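PDB 4X7R: TarM from Staphylococcus aureus subsp. aureus 21178, which belongs to the GT-B clan of glycosyltransferases and carries, besides its two parallel-sheet domains, a large antiparallel sheet. Local coordinates for residues K86-K90 with D148-H152; I92-L96 with V131-F135. The protein carries 1 engineered substitution. All coordinates share one frame. Residues are numbered along the deposited sequence.

Interaction 1: residues K86-K90 with D148-H152; sequences KLLYK and DNKVH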
loop_
_atom_site.group_PDB
_atom_site.type_symbol
_atom_site.label_atom_id
_atom_site.label_comp_id
_atom_site.label_asym_id
_atom_site.label_seq_id
_atom_site.Cartn_x
_atom_site.Cartn_y
_atom_site.Cartn_z
ATOM N N LYS A 86 -16.687 28.679 -15.759
ATOM C CA LYS A 86 -17.939 28.526 -16.511
ATOM C C LYS A 86 -17.741 28.228 -17.988
ATOM O O LYS A 86 -18.522 27.465 -18.549
ATOM C CB LYS A 86 -18.853 29.760 -16.335
ATOM C CG LYS A 86 -19.165 30.124 -14.874
ATOM C CD LYS A 86 -20.265 29.258 -14.287
ATOM C CE LYS A 86 -20.108 29.064 -12.809
ATOM N NZ LYS A 86 -20.988 27.972 -12.344
ATOM N N LEU A 87 -16.701 28.813 -18.610
ATOM C CA LEU A 87 -16.400 28.647 -20.031
ATOM C C LEU A 87 -16.028 27.238 -20.470
ATOM O O LEU A 87 -16.333 26.863 -21.604
ATOM C CB LEU A 87 -15.379 29.680 -20.531
ATOM C CG LEU A 87 -15.809 31.152 -20.450
ATOM C CD1 LEU A 87 -14.702 32.059 -20.959
ATOM C CD2 LEU A 87 -17.112 31.405 -21.225
ATOM N N LEU A 88 -15.363 26.462 -19.596
ATOM C CA LEU A 88 -15.011 25.094 -19.927
ATOM C C LEU A 88 -16.308 24.291 -19.993
ATOM O O LEU A 88 -16.495 23.536 -20.939
ATOM C CB LEU A 88 -14.022 24.514 -18.890
ATOM C CG LEU A 88 -13.673 23.026 -18.972
ATOM C CD1 LEU A 88 -13.091 22.662 -20.319
ATOM C CD2 LEU A 88 -12.683 22.662 -17.913
ATOM N N TYR A 89 -17.220 24.498 -19.024
ATOM C CA TYR A 89 -18.505 23.794 -18.976
ATOM C C TYR A 89 -19.416 24.180 -20.120
ATOM O O TYR A 89 -20.099 23.309 -20.665
ATOM C CB TYR A 89 -19.194 23.983 -17.622
ATOM C CG TYR A 89 -18.439 23.315 -16.498
ATOM C CD1 TYR A 89 -18.567 21.948 -16.262
ATOM C CD2 TYR A 89 -17.583 24.047 -15.671
ATOM C CE1 TYR A 89 -17.871 21.327 -15.231
ATOM C CE2 TYR A 89 -16.868 23.432 -14.644
ATOM C CZ TYR A 89 -17.029 22.074 -14.421
ATOM O OH TYR A 89 -16.356 21.452 -13.405
ATOM N N LYS A 90 -19.388 25.478 -20.513
ATOM C CA LYS A 90 -20.164 26.016 -21.628
ATOM C C LYS A 90 -19.660 25.406 -22.935
ATOM O O LYS A 90 -20.479 24.972 -23.738
ATOM C CB LYS A 90 -20.086 27.553 -21.663
ATOM C CG LYS A 90 -20.971 28.192 -22.750
ATOM C CD LYS A 90 -20.987 29.721 -22.674
ATOM C CE LYS A 90 -22.194 30.339 -23.358
ATOM N NZ LYS A 90 -22.116 30.257 -24.846
ATOM N N ASP A 148 -18.711 14.265 -9.026
ATOM C CA ASP A 148 -19.826 15.122 -8.577
ATOM C C ASP A 148 -20.070 16.277 -9.568
ATOM O O ASP A 148 -20.182 17.441 -9.163
ATOM C CB ASP A 148 -19.638 15.632 -7.115
ATOM C CG ASP A 148 -19.257 14.580 -6.079
ATOM O OD1 ASP A 148 -19.859 13.488 -6.090
ATOM O OD2 ASP A 148 -18.368 14.861 -5.247
ATOM N N ASN A 149 -20.102 15.944 -10.882
ATOM C CA ASN A 149 -20.294 16.876 -12.015
ATOM C C ASN A 149 -19.202 17.941 -12.198
ATOM O O ASN A 149 -19.380 18.882 -12.970
ATOM C CB ASN A 149 -21.714 17.483 -12.041
ATOM C CG ASN A 149 -22.777 16.567 -12.600
ATOM O OD1 ASN A 149 -22.513 15.445 -13.058
ATOM N ND2 ASN A 149 -24.014 17.042 -12.586
ATOM N N LYS A 150 -18.058 17.756 -11.544
ATOM C CA LYS A 150 -16.942 18.675 -11.630
ATOM C C LYS A 150 -15.771 18.024 -12.356
ATOM O O LYS A 150 -15.297 16.965 -11.941
ATOM C CB LYS A 150 -16.520 19.181 -10.232
ATOM C CG LYS A 150 -17.608 19.989 -9.495
ATOM C CD LYS A 150 -17.025 20.953 -8.454
ATOM C CE LYS A 150 -16.405 20.256 -7.264
ATOM N NZ LYS A 150 -15.396 21.111 -6.587
ATOM N N VAL A 151 -15.305 18.665 -13.443
ATOM C CA VAL A 151 -14.155 18.177 -14.214
ATOM C C VAL A 151 -12.880 18.146 -13.327
ATOM O O VAL A 151 -12.649 19.063 -12.530
ATOM C CB VAL A 151 -13.990 18.996 -15.535
ATOM C CG1 VAL A 151 -13.701 20.476 -15.261
ATOM C CG2 VAL A 151 -12.937 18.385 -16.451
ATOM N N HIS A 152 -12.105 17.063 -13.405
ATOM C CA HIS A 152 -10.852 17.000 -12.657
ATOM C C HIS A 152 -9.684 16.686 -13.582
ATOM O O HIS A 152 -8.544 17.004 -13.272
ATOM C CB HIS A 152 -10.936 16.037 -11.437
ATOM C CG HIS A 152 -11.012 14.570 -11.776
ATOM N ND1 HIS A 152 -9.872 13.785 -11.829
ATOM C CD2 HIS A 152 -12.092 13.780 -11.996
ATOM C CE1 HIS A 152 -10.288 12.560 -12.110
ATOM N NE2 HIS A 152 -11.611 12.502 -12.207
#

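Interaction 2: residues I92-L96 with V131-F135; sequences ISERL and VIDFF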
loop_
_atom_site.group_PDB
_atom_site.type_symbol
_atom_site.label_atom_id
_atom_site.label_comp_id
_atom_site.label_asym_id
_atom_site.label_seq_id
_atom_site.Cartn_x
_atom_site.Cartn_y
_atom_site.Cartn_z
ATOM N N ILE A 92 -18.040 22.459 -23.390
ATOM C CA ILE A 92 -18.453 21.045 -23.406
ATOM C C ILE A 92 -19.945 20.911 -23.815
ATOM O O ILE A 92 -20.268 20.082 -24.670
ATOM C CB ILE A 92 -18.089 20.324 -22.074
ATOM C CG1 ILE A 92 -16.550 20.320 -21.854
ATOM C CG2 ILE A 92 -18.668 18.888 -22.023
ATOM C CD1 ILE A 92 -16.096 19.852 -20.482
ATOM N N SER A 93 -20.825 21.744 -23.220
ATOM C CA SER A 93 -22.262 21.786 -23.516
ATOM C C SER A 93 -22.519 22.147 -24.977
ATOM O O SER A 93 -23.415 21.565 -25.585
ATOM C CB SER A 93 -22.972 22.810 -22.633
ATOM O OG SER A 93 -22.709 22.586 -21.258
ATOM N N GLU A 94 -21.748 23.108 -25.534
ATOM C CA GLU A 94 -21.902 23.564 -26.924
ATOM C C GLU A 94 -21.579 22.483 -27.936
ATOM O O GLU A 94 -22.228 22.418 -28.973
ATOM C CB GLU A 94 -21.073 24.829 -27.220
ATOM C CG GLU A 94 -21.618 26.131 -26.637
ATOM C CD GLU A 94 -23.074 26.490 -26.887
ATOM O OE1 GLU A 94 -23.570 26.263 -28.015
ATOM O OE2 GLU A 94 -23.712 27.028 -25.952
ATOM N N ARG A 95 -20.592 21.622 -27.632
ATOM C CA ARG A 95 -20.168 20.514 -28.493
ATOM C C ARG A 95 -21.226 19.415 -28.561
ATOM O O ARG A 95 -21.219 18.622 -29.504
ATOM C CB ARG A 95 -18.823 19.940 -28.025
ATOM C CG ARG A 95 -17.678 20.934 -28.140
ATOM C CD ARG A 95 -16.442 20.439 -27.435
ATOM N NE ARG A 95 -15.797 19.350 -28.166
ATOM C CZ ARG A 95 -14.618 18.834 -27.844
ATOM N NH1 ARG A 95 -13.946 19.297 -26.799
ATOM N NH2 ARG A 95 -14.103 17.848 -28.562
ATOM N N LEU A 96 -22.119 19.360 -27.557
ATOM C CA LEU A 96 -23.212 18.392 -27.486
ATOM C C LEU A 96 -24.535 19.011 -27.964
ATOM O O LEU A 96 -25.541 18.308 -28.061
ATOM C CB LEU A 96 -23.345 17.824 -26.065
ATOM C CG LEU A 96 -22.181 16.957 -25.568
ATOM C CD1 LEU A 96 -22.206 16.832 -24.060
ATOM C CD2 LEU A 96 -22.189 15.592 -26.219
ATOM N N VAL A 131 -17.755 10.330 -17.358
ATOM C CA VAL A 131 -16.730 10.328 -18.376
ATOM C C VAL A 131 -17.370 10.799 -19.679
ATOM O O VAL A 131 -18.476 10.359 -20.011
ATOM C CB VAL A 131 -16.104 8.907 -18.431
ATOM C CG1 VAL A 131 -16.041 8.337 -19.842
ATOM C CG2 VAL A 131 -14.744 8.872 -17.741
ATOM N N ILE A 132 -16.735 11.766 -20.365
ATOM C CA ILE A 132 -17.218 12.253 -21.668
ATOM C C ILE A 132 -16.086 12.071 -22.658
ATOM O O ILE A 132 -15.059 12.739 -22.539
ATOM C CB ILE A 132 -17.787 13.699 -21.689
ATOM C CG1 ILE A 132 -18.907 13.908 -20.658
ATOM C CG2 ILE A 132 -18.257 14.083 -23.103
ATOM C CD1 ILE A 132 -19.404 15.391 -20.556
ATOM N N ASP A 133 -16.255 11.123 -23.595
ATOM C CA ASP A 133 -15.290 10.840 -24.651
ATOM C C ASP A 133 -15.751 11.550 -25.909
ATOM O O ASP A 133 -16.906 11.397 -26.306
ATOM C CB ASP A 133 -15.162 9.329 -24.897
ATOM C CG ASP A 133 -14.503 8.562 -23.781
ATOM O OD1 ASP A 133 -14.163 9.185 -22.752
ATOM O OD2 ASP A 133 -14.298 7.338 -23.942
ATOM N N PHE A 134 -14.880 12.387 -26.493
ATOM C CA PHE A 134 -15.187 13.094 -27.727
ATOM C C PHE A 134 -14.506 12.418 -28.887
ATOM O O PHE A 134 -13.418 11.858 -28.743
ATOM C CB PHE A 134 -14.838 14.584 -27.656
ATOM C CG PHE A 134 -15.871 15.424 -26.949
ATOM C CD1 PHE A 134 -17.091 15.710 -27.554
ATOM C CD2 PHE A 134 -15.612 15.965 -25.691
ATOM C CE1 PHE A 134 -18.048 16.489 -26.896
ATOM C CE2 PHE A 134 -16.563 16.758 -25.042
ATOM C CZ PHE A 134 -17.772 17.018 -25.645
ATOM N N PHE A 135 -15.172 12.438 -30.028
ATOM C CA PHE A 135 -14.723 11.781 -31.250
ATOM C C PHE A 135 -14.573 12.740 -32.407
ATOM O O PHE A 135 -15.237 13.780 -32.444
ATOM C CB PHE A 135 -15.705 10.656 -31.635
ATOM C CG PHE A 135 -15.698 9.527 -30.641
ATOM C CD1 PHE A 135 -16.416 9.616 -29.456
ATOM C CD2 PHE A 135 -14.984 8.362 -30.893
ATOM C CE1 PHE A 135 -16.373 8.582 -28.515
ATOM C CE2 PHE A 135 -14.960 7.324 -29.962
ATOM C CZ PHE A 135 -15.647 7.447 -28.775
#

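Interaction 1: residues K86-K90 with D148-H152
The 86-90 part of helix 86-95 crosses the start of strand 150-157 almost at a right angle: the axes of the short segments 86-90 and 150-152 run at 98° and pass 10.2 Å apart. Their nearest alpha carbons, those of Y89 and V151, are still 8.6 Å apart, so side chains bridge the gap. Y89 leaves the helix sideways, and its phenol reaches across to the strand, where V151 N donates a hydrogen bond to Y89 OH (3.0 Å). K150 CA lies at the edge of the ring, 3.3 Å from Y89 OH. V151 points toward the helix and meets both partners, its CG1 lying 3.6 Å from L88 CD2 and 3.8 Å from Y89 CZ. L88 also touches F144 and Y169 on the adjoining strands. The CA-to-CB bond of K150 points away from the helix, and its amine forms a salt bridge with E171. The contact thus pairs one directional bond, from a strand amide to a tyrosine hydroxyl, with a small apolar patch of L88, Y89 and V151.

Interaction 2: residues I92-L96 with V131-F135
I132 is the first residue of strand 131-135 to meet the 92-96 segment: its side chain points toward the helix, and its CD1 packs 3.9 Å from I92 CG2. D133, next along, is out of reach and forms salt bridges with R140 and R143. F134 points back toward the helix and makes the main contact. The guanidinium of R95 lies flat on one face of its ring, centres 3.8 Å apart and planes 13° from parallel, a stacked cation-pi pair in which R95 NH2 comes within 3.4 Å of F134 CG. R95 NH1 also forms a salt bridge with E142 of strand 139-147, so the same cation serves an aromatic face and a carboxylate. I92 approaches the ring too, its CG2 lying 4.2 Å from F134 CZ, while L96 CD2 sits 4.3 Å from F134 CE1. F135 turns away and stacks on Y119. This is a helix packed on one face of an antiparallel sheet, an alpha-on-beta layer, with I132 and F134 facing I92, R95 and L96.

In the fold
Following the chain from the N terminus, the segments K86-K90 and I92-L96, which adjoin along helix 86-95, supply the first halves of interaction 1 and interaction 2. The chain then winds through strands 99-103, 108-113 and 119-126 before strand 129-136 returns to I92-L96, closing the shorter loop. It continues through strand 139-147, and strand 150-157 then comes back to K86-K90. Interaction 2 is therefore nested inside the loop closed by interaction 1. Their centres lie 11 Å apart, and strand 139-147 runs between the two contacted strands. Together they lay one helix across three neighbouring strands of the ten-stranded antiparallel sheet, far from the chain's centre.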